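Local coordinates for protein MJ1225 (Methanocaldococcus jannaschii, PDB 3KH5) that binds AMP and ADP and, as a putative archaeal homolog of the AMPK gamma subunit, probably senses cellular energy state, at residues E133-D145 with G268-A280. Sequence-based numbering, arbitrary orientation.
Sequences ERDVIRALLDKID and GIITEKDVLKYFA. With ADP (adenosine-5'-diphosphate), chain E; ADP (adenosine-5'-diphosphate), chain B.
Two salt bridges, R134 with E272 and E133 with K273, link two ADP sites across the starts of two helices. R134 NE donates to E272 OE2 at 2.6 Å, on the syn side, tilted out of the carboxylate plane. A weak bond joins R134 NH2 to E272 OE1. R134 CG lies anti to the backbone N (chi1 -166°) and the chain bends at chi3, which sets E272 at the edge of the guanidinium and the alpha phosphate of one ADP over one face. Its NH1 makes a weak bond to O1A of that ADP.

K273 NZ meets E133 OE1 at 2.9 Å, from above the carboxylate plane, and also bonds to F110 O. T271, the N-cap residue, binds O1A of the second ADP through OG1. D274 takes both ribose hydroxyls of that ADP, while D135 OD1 accepts a hydrogen bond from O3' of the first.

Both helices and the chain after them pack through apolar groups. L276 CD2 touches V136 CG1 and I137 CG1, each at 3.7 Å. The F279 ring has L140 CD1 over one face, 4.0 Å from its centroid, and Y278 CD2 over the other. I144 CG2 sits over the Y278 ring face, and D145 N donates to Y278 OH at 3.1 Å (163°).

Helix 133-140 falls in the sequence range of the second CBS motif and helix 272-275 in that of the fourth, consistent with a contact between the two tandem CBS pairs. Helix 103-112 adjoins E133, L140 and L276; helix 242-252 adjoins R134, I137 and Y278. Strand 256-260 pairs with the strand leading into helix 272-275.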
loop_
_atom_site.group_PDB
_atom_site.type_symbol
_atom_site.label_atom_id
_atom_site.label_comp_id
_atom_site.label_asym_id
_atom_site.label_seq_id
_atom_site.Cartn_x
_atom_site.Cartn_y
_atom_site.Cartn_z
ATOM N N GLU A 133 -8.998 -5.679 2.323
ATOM C CA GLU A 133 -9.356 -6.619 1.257
ATOM C C GLU A 133 -8.886 -8.054 1.541
ATOM O O GLU A 133 -9.621 -9.011 1.278
ATOM C CB GLU A 133 -8.813 -6.133 -0.086
ATOM C CG GLU A 133 -9.464 -4.852 -0.593
ATOM C CD GLU A 133 -8.754 -4.277 -1.802
ATOM O OE1 GLU A 133 -9.445 -3.887 -2.766
ATOM O OE2 GLU A 133 -7.505 -4.219 -1.790
ATOM N N ARG A 134 -7.674 -8.187 2.087
ATOM C CA ARG A 134 -7.108 -9.487 2.476
ATOM C C ARG A 134 -7.989 -10.199 3.508
ATOM O O ARG A 134 -8.221 -11.404 3.396
ATOM C CB ARG A 134 -5.676 -9.319 3.020
ATOM C CG ARG A 134 -4.868 -10.627 3.144
ATOM C CD ARG A 134 -3.340 -10.413 3.089
ATOM N NE ARG A 134 -2.948 -9.490 2.021
ATOM C CZ ARG A 134 -2.119 -8.455 2.161
ATOM N NH1 ARG A 134 -1.533 -8.210 3.334
ATOM N NH2 ARG A 134 -1.855 -7.676 1.114
ATOM N N ASP A 135 -8.466 -9.448 4.503
ATOM C CA ASP A 135 -9.344 -9.985 5.552
ATOM C C ASP A 135 -10.575 -10.642 4.935
ATOM O O ASP A 135 -11.009 -11.711 5.373
ATOM C CB ASP A 135 -9.822 -8.871 6.492
ATOM C CG ASP A 135 -8.732 -8.339 7.409
ATOM O OD1 ASP A 135 -7.746 -9.057 7.687
ATOM O OD2 ASP A 135 -8.881 -7.188 7.876
ATOM N N VAL A 136 -11.134 -9.980 3.922
ATOM C CA VAL A 136 -12.335 -10.450 3.230
ATOM C C VAL A 136 -12.046 -11.662 2.341
ATOM O O VAL A 136 -12.789 -12.646 2.372
ATOM C CB VAL A 136 -13.005 -9.317 2.402
ATOM C CG1 VAL A 136 -14.231 -9.832 1.656
ATOM C CG2 VAL A 136 -13.400 -8.155 3.305
ATOM N N ILE A 137 -10.976 -11.591 1.556
ATOM C CA ILE A 137 -10.592 -12.710 0.703
ATOM C C ILE A 137 -10.315 -13.954 1.550
ATOM O O ILE A 137 -10.717 -15.065 1.185
ATOM C CB ILE A 137 -9.359 -12.369 -0.165
ATOM C CG1 ILE A 137 -9.710 -11.275 -1.182
ATOM C CG2 ILE A 137 -8.847 -13.621 -0.891
ATOM C CD1 ILE A 137 -8.520 -10.728 -1.950
ATOM N N ARG A 138 -9.631 -13.753 2.679
ATOM C CA ARG A 138 -9.339 -14.825 3.632
ATOM C C ARG A 138 -10.631 -15.448 4.154
ATOM O O ARG A 138 -10.734 -16.671 4.261
ATOM C CB ARG A 138 -8.477 -14.306 4.794
ATOM C CG ARG A 138 -7.927 -15.392 5.720
ATOM C CD ARG A 138 -6.985 -14.828 6.784
ATOM N NE ARG A 138 -5.658 -14.513 6.249
ATOM C CZ ARG A 138 -5.165 -13.284 6.106
ATOM N NH1 ARG A 138 -5.879 -12.223 6.467
ATOM N NH2 ARG A 138 -3.948 -13.115 5.607
ATOM N N ALA A 139 -11.613 -14.604 4.464
ATOM C CA ALA A 139 -12.896 -15.079 4.971
ATOM C C ALA A 139 -13.712 -15.826 3.916
ATOM O O ALA A 139 -14.458 -16.744 4.253
ATOM C CB ALA A 139 -13.704 -13.920 5.549
ATOM N N LEU A 140 -13.558 -15.446 2.647
ATOM C CA LEU A 140 -14.406 -15.981 1.574
ATOM C C LEU A 140 -13.699 -16.943 0.619
ATOM O O LEU A 140 -14.285 -17.379 -0.377
ATOM C CB LEU A 140 -15.033 -14.832 0.772
ATOM C CG LEU A 140 -15.882 -13.803 1.523
ATOM C CD1 LEU A 140 -16.324 -12.697 0.576
ATOM C CD2 LEU A 140 -17.096 -14.445 2.193
ATOM N N LEU A 141 -12.448 -17.268 0.932
ATOM C CA LEU A 141 -11.582 -18.052 0.049
ATOM C C LEU A 141 -12.208 -19.381 -0.371
ATOM O O LEU A 141 -12.176 -19.742 -1.552
ATOM C CB LEU A 141 -10.224 -18.277 0.724
ATOM C CG LEU A 141 -9.089 -19.011 0.005
ATOM C CD1 LEU A 141 -8.547 -18.205 -1.166
ATOM C CD2 LEU A 141 -7.977 -19.336 0.994
ATOM N N ASP A 142 -12.785 -20.094 0.596
ATOM C CA ASP A 142 -13.429 -21.374 0.315
ATOM C C ASP A 142 -14.699 -21.240 -0.548
ATOM O O ASP A 142 -15.186 -22.237 -1.087
ATOM C CB ASP A 142 -13.700 -22.159 1.612
ATOM C CG ASP A 142 -14.803 -21.544 2.462
ATOM O OD1 ASP A 142 -15.643 -20.799 1.925
ATOM O OD2 ASP A 142 -14.835 -21.820 3.681
ATOM N N LYS A 143 -15.220 -20.016 -0.682
ATOM C CA LYS A 143 -16.424 -19.769 -1.502
ATOM C C LYS A 143 -16.134 -19.471 -2.976
ATOM O O LYS A 143 -17.067 -19.328 -3.771
ATOM C CB LYS A 143 -17.283 -18.630 -0.921
ATOM C CG LYS A 143 -17.568 -18.722 0.571
ATOM C CD LYS A 143 -18.496 -19.882 0.911
ATOM C CE LYS A 143 -18.572 -20.114 2.418
ATOM N NZ LYS A 143 -19.259 -19.003 3.139
ATOM N N ILE A 144 -14.857 -19.363 -3.339
ATOM C CA ILE A 144 -14.485 -19.205 -4.744
ATOM C C ILE A 144 -14.524 -20.585 -5.387
ATOM O O ILE A 144 -13.871 -21.513 -4.901
ATOM C CB ILE A 144 -13.064 -18.604 -4.914
ATOM C CG1 ILE A 144 -12.924 -17.285 -4.142
ATOM C CG2 ILE A 144 -12.745 -18.397 -6.397
ATOM C CD1 ILE A 144 -11.487 -16.805 -3.973
ATOM N N ASP A 145 -15.302 -20.721 -6.465
ATOM C CA ASP A 145 -15.358 -21.966 -7.254
ATOM C C ASP A 145 -13.952 -22.327 -7.711
ATOM O O ASP A 145 -13.211 -21.466 -8.190
ATOM C CB ASP A 145 -16.313 -21.795 -8.453
ATOM C CG ASP A 145 -16.181 -22.902 -9.521
ATOM O OD1 ASP A 145 -16.953 -22.846 -10.503
ATOM O OD2 ASP A 145 -15.332 -23.818 -9.408
ATOM N N GLY A 268 -0.266 -8.733 -17.959
ATOM C CA GLY A 268 -1.173 -8.034 -17.061
ATOM C C GLY A 268 -0.692 -8.075 -15.629
ATOM O O GLY A 268 0.473 -8.378 -15.357
ATOM N N ILE A 269 -1.591 -7.743 -14.714
ATOM C CA ILE A 269 -1.317 -7.784 -13.287
ATOM C C ILE A 269 -2.659 -8.107 -12.655
ATOM O O ILE A 269 -3.710 -7.757 -13.204
ATOM C CB ILE A 269 -0.714 -6.432 -12.776
ATOM C CG1 ILE A 269 -0.257 -6.530 -11.310
ATOM C CG2 ILE A 269 -1.684 -5.256 -13.008
ATOM C CD1 ILE A 269 0.600 -5.353 -10.835
ATOM N N ILE A 270 -2.638 -8.814 -11.533
ATOM C CA ILE A 270 -3.863 -9.103 -10.799
ATOM C C ILE A 270 -3.628 -8.804 -9.324
ATOM O O ILE A 270 -2.574 -9.131 -8.777
ATOM C CB ILE A 270 -4.350 -10.558 -11.042
ATOM C CG1 ILE A 270 -5.649 -10.844 -10.270
ATOM C CG2 ILE A 270 -3.237 -11.576 -10.725
ATOM C CD1 ILE A 270 -6.475 -11.988 -10.838
ATOM N N THR A 271 -4.600 -8.158 -8.692
ATOM C CA THR A 271 -4.440 -7.767 -7.306
ATOM C C THR A 271 -5.622 -8.251 -6.493
ATOM O O THR A 271 -6.606 -8.765 -7.040
ATOM C CB THR A 271 -4.314 -6.231 -7.143
ATOM O OG1 THR A 271 -5.582 -5.611 -7.399
ATOM C CG2 THR A 271 -3.248 -5.646 -8.073
ATOM N N GLU A 272 -5.526 -8.062 -5.183
ATOM C CA GLU A 272 -6.603 -8.400 -4.266
ATOM C C GLU A 272 -7.923 -7.730 -4.619
ATOM O O GLU A 272 -8.979 -8.335 -4.442
ATOM C CB GLU A 272 -6.210 -8.043 -2.837
ATOM C CG GLU A 272 -5.153 -8.962 -2.265
ATOM C CD GLU A 272 -4.683 -8.537 -0.890
ATOM O OE1 GLU A 272 -4.429 -7.332 -0.676
ATOM O OE2 GLU A 272 -4.549 -9.422 -0.022
ATOM N N LYS A 273 -7.875 -6.488 -5.110
ATOM C CA LYS A 273 -9.106 -5.808 -5.519
ATOM C C LYS A 273 -9.759 -6.540 -6.687
ATOM O O LYS A 273 -10.983 -6.684 -6.724
ATOM C CB LYS A 273 -8.875 -4.336 -5.876
ATOM C CG LYS A 273 -10.175 -3.513 -5.903
ATOM C CD LYS A 273 -9.963 -2.069 -6.354
ATOM C CE LYS A 273 -8.996 -1.312 -5.447
ATOM N NZ LYS A 273 -9.430 -1.289 -4.023
ATOM N N ASP A 274 -8.937 -7.007 -7.626
ATOM C CA ASP A 274 -9.414 -7.788 -8.771
ATOM C C ASP A 274 -10.047 -9.107 -8.359
ATOM O O ASP A 274 -11.054 -9.519 -8.937
ATOM C CB ASP A 274 -8.268 -8.104 -9.724
ATOM C CG ASP A 274 -7.689 -6.873 -10.364
ATOM O OD1 ASP A 274 -8.467 -5.966 -10.729
ATOM O OD2 ASP A 274 -6.452 -6.823 -10.512
ATOM N N VAL A 275 -9.423 -9.784 -7.394
ATOM C CA VAL A 275 -9.962 -11.025 -6.836
ATOM C C VAL A 275 -11.365 -10.780 -6.297
ATOM O O VAL A 275 -12.275 -11.573 -6.542
ATOM C CB VAL A 275 -9.052 -11.614 -5.718
ATOM C CG1 VAL A 275 -9.737 -12.774 -4.996
ATOM C CG2 VAL A 275 -7.725 -12.071 -6.297
ATOM N N LEU A 276 -11.540 -9.669 -5.586
ATOM C CA LEU A 276 -12.832 -9.346 -5.001
ATOM C C LEU A 276 -13.929 -9.061 -6.032
ATOM O O LEU A 276 -15.110 -9.049 -5.683
ATOM C CB LEU A 276 -12.715 -8.198 -3.989
ATOM C CG LEU A 276 -12.120 -8.476 -2.601
ATOM C CD1 LEU A 276 -12.063 -7.176 -1.813
ATOM C CD2 LEU A 276 -12.923 -9.522 -1.835
ATOM N N LYS A 277 -13.555 -8.854 -7.296
ATOM C CA LYS A 277 -14.554 -8.672 -8.356
ATOM C C LYS A 277 -15.345 -9.955 -8.633
ATOM O O LYS A 277 -16.411 -9.905 -9.254
ATOM C CB LYS A 277 -13.918 -8.143 -9.640
ATOM C CG LYS A 277 -13.377 -6.728 -9.538
ATOM C CD LYS A 277 -12.470 -6.441 -10.723
ATOM C CE LYS A 277 -11.864 -5.050 -10.653
ATOM N NZ LYS A 277 -10.914 -4.809 -11.781
ATOM N N TYR A 278 -14.816 -11.094 -8.169
ATOM C CA TYR A 278 -15.549 -12.366 -8.176
ATOM C C TYR A 278 -16.861 -12.237 -7.409
ATOM O O TYR A 278 -17.876 -12.798 -7.820
ATOM C CB TYR A 278 -14.708 -13.508 -7.580
ATOM C CG TYR A 278 -15.360 -14.884 -7.651
ATOM C CD1 TYR A 278 -15.322 -15.634 -8.826
ATOM C CD2 TYR A 278 -16.006 -15.438 -6.543
ATOM C CE1 TYR A 278 -15.916 -16.891 -8.900
ATOM C CE2 TYR A 278 -16.603 -16.700 -6.609
ATOM C CZ TYR A 278 -16.550 -17.420 -7.792
ATOM O OH TYR A 278 -17.132 -18.664 -7.872
ATOM N N PHE A 279 -16.837 -11.493 -6.302
ATOM C CA PHE A 279 -18.011 -11.341 -5.439
ATOM C C PHE A 279 -18.798 -10.052 -5.692
ATOM O O PHE A 279 -19.667 -9.688 -4.896
ATOM C CB PHE A 279 -17.614 -11.433 -3.958
ATOM C CG PHE A 279 -16.922 -12.718 -3.592
ATOM C CD1 PHE A 279 -17.650 -13.818 -3.141
ATOM C CD2 PHE A 279 -15.536 -12.830 -3.698
ATOM C CE1 PHE A 279 -17.008 -15.012 -2.803
ATOM C CE2 PHE A 279 -14.885 -14.018 -3.366
ATOM C CZ PHE A 279 -15.623 -15.112 -2.916
ATOM N N ALA A 280 -18.499 -9.368 -6.793
ATOM C CA ALA A 280 -19.272 -8.194 -7.190
ATOM C C ALA A 280 -20.615 -8.622 -7.776
ATOM O O ALA A 280 -21.637 -7.969 -7.568
ATOM C CB ALA A 280 -18.496 -7.351 -8.190
ATOM O OXT ALA A 280 -20.711 -9.637 -8.470
HETATM P PB ADP E . -2.045 -1.848 -5.736
HETATM O O1B ADP E . -1.962 -2.858 -4.649
HETATM O O2B ADP E . -0.717 -1.868 -6.712
HETATM O O3B ADP E . -2.162 -0.323 -5.206
HETATM P PA ADP E . -4.857 -1.934 -6.354
HETATM O O1A ADP E . -5.538 -3.080 -5.704
HETATM O O2A ADP E . -4.995 -0.540 -5.555
HETATM O O3A ADP E . -3.291 -2.180 -6.680
HETATM O "O5'" ADP E . -5.349 -1.755 -7.857
HETATM C "C5'" ADP E . -6.662 -1.300 -8.232
HETATM C "C4'" ADP E . -6.834 -1.671 -9.729
HETATM O "O4'" ADP E . -5.677 -1.139 -10.455
HETATM C "C3'" ADP E . -6.846 -3.193 -9.964
HETATM O "O3'" ADP E . -7.728 -3.502 -11.048
HETATM C "C2'" ADP E . -5.398 -3.515 -10.345
HETATM O "O2'" ADP E . -5.321 -4.657 -11.216
HETATM C "C1'" ADP E . -4.944 -2.238 -11.069
HETATM N N9 ADP E . -3.455 -2.055 -10.941
HETATM C C8 ADP E . -2.707 -2.234 -9.846
HETATM N N7 ADP E . -1.426 -1.987 -10.126
HETATM C C5 ADP E . -1.347 -1.650 -11.405
HETATM C C6 ADP E . -0.294 -1.290 -12.243
HETATM N N6 ADP E . 0.957 -1.235 -11.787
HETATM N N1 ADP E . -0.568 -0.996 -13.525
HETATM C C2 ADP E . -1.812 -1.051 -13.989
HETATM N N3 ADP E . -2.835 -1.389 -13.212
HETATM C C4 ADP E . -2.635 -1.692 -11.921
HETATM P PB ADP B . -2.094 -2.667 4.494
HETATM O O1B ADP B . -1.175 -2.837 5.644
HETATM O O2B ADP B . -1.341 -2.931 3.081
HETATM O O3B ADP B . -2.660 -1.176 4.360
HETATM P PA ADP B . -3.169 -5.178 4.035
HETATM O O1A ADP B . -1.771 -5.706 3.935
HETATM O O2A ADP B . -4.403 -6.199 4.397
HETATM O O3A ADP B . -3.377 -3.638 4.548
HETATM O "O5'" ADP B . -2.998 -5.315 5.671
HETATM C "C5'" ADP B . -2.054 -6.190 6.368
HETATM C "C4'" ADP B . -2.748 -7.102 7.425
HETATM O "O4'" ADP B . -2.644 -6.612 8.800
HETATM C "C3'" ADP B . -4.238 -7.194 7.087
HETATM O "O3'" ADP B . -4.673 -8.569 7.123
HETATM C "C2'" ADP B . -4.959 -6.362 8.143
HETATM O "O2'" ADP B . -5.997 -7.177 8.691
HETATM C "C1'" ADP B . -3.920 -6.039 9.233
HETATM N N9 ADP B . -3.683 -4.571 9.544
HETATM C C8 ADP B . -3.471 -3.592 8.659
HETATM N N7 ADP B . -3.287 -2.435 9.301
HETATM C C5 ADP B . -3.375 -2.672 10.607
HETATM C C6 ADP B . -3.271 -1.876 11.749
HETATM N N6 ADP B . -3.036 -0.569 11.647
HETATM N N1 ADP B . -3.415 -2.448 12.960
HETATM C C2 ADP B . -3.655 -3.750 13.074
HETATM N N3 ADP B . -3.757 -4.533 12.006
HETATM C C4 ADP B . -3.627 -4.029 10.763
HETATM O O HOH W 1 -5.582 -4.798 -4.420
HETATM O O HOH W 2 -6.507 -2.466 -3.389
HETATM O O HOH W 3 -5.509 -6.259 1.536
#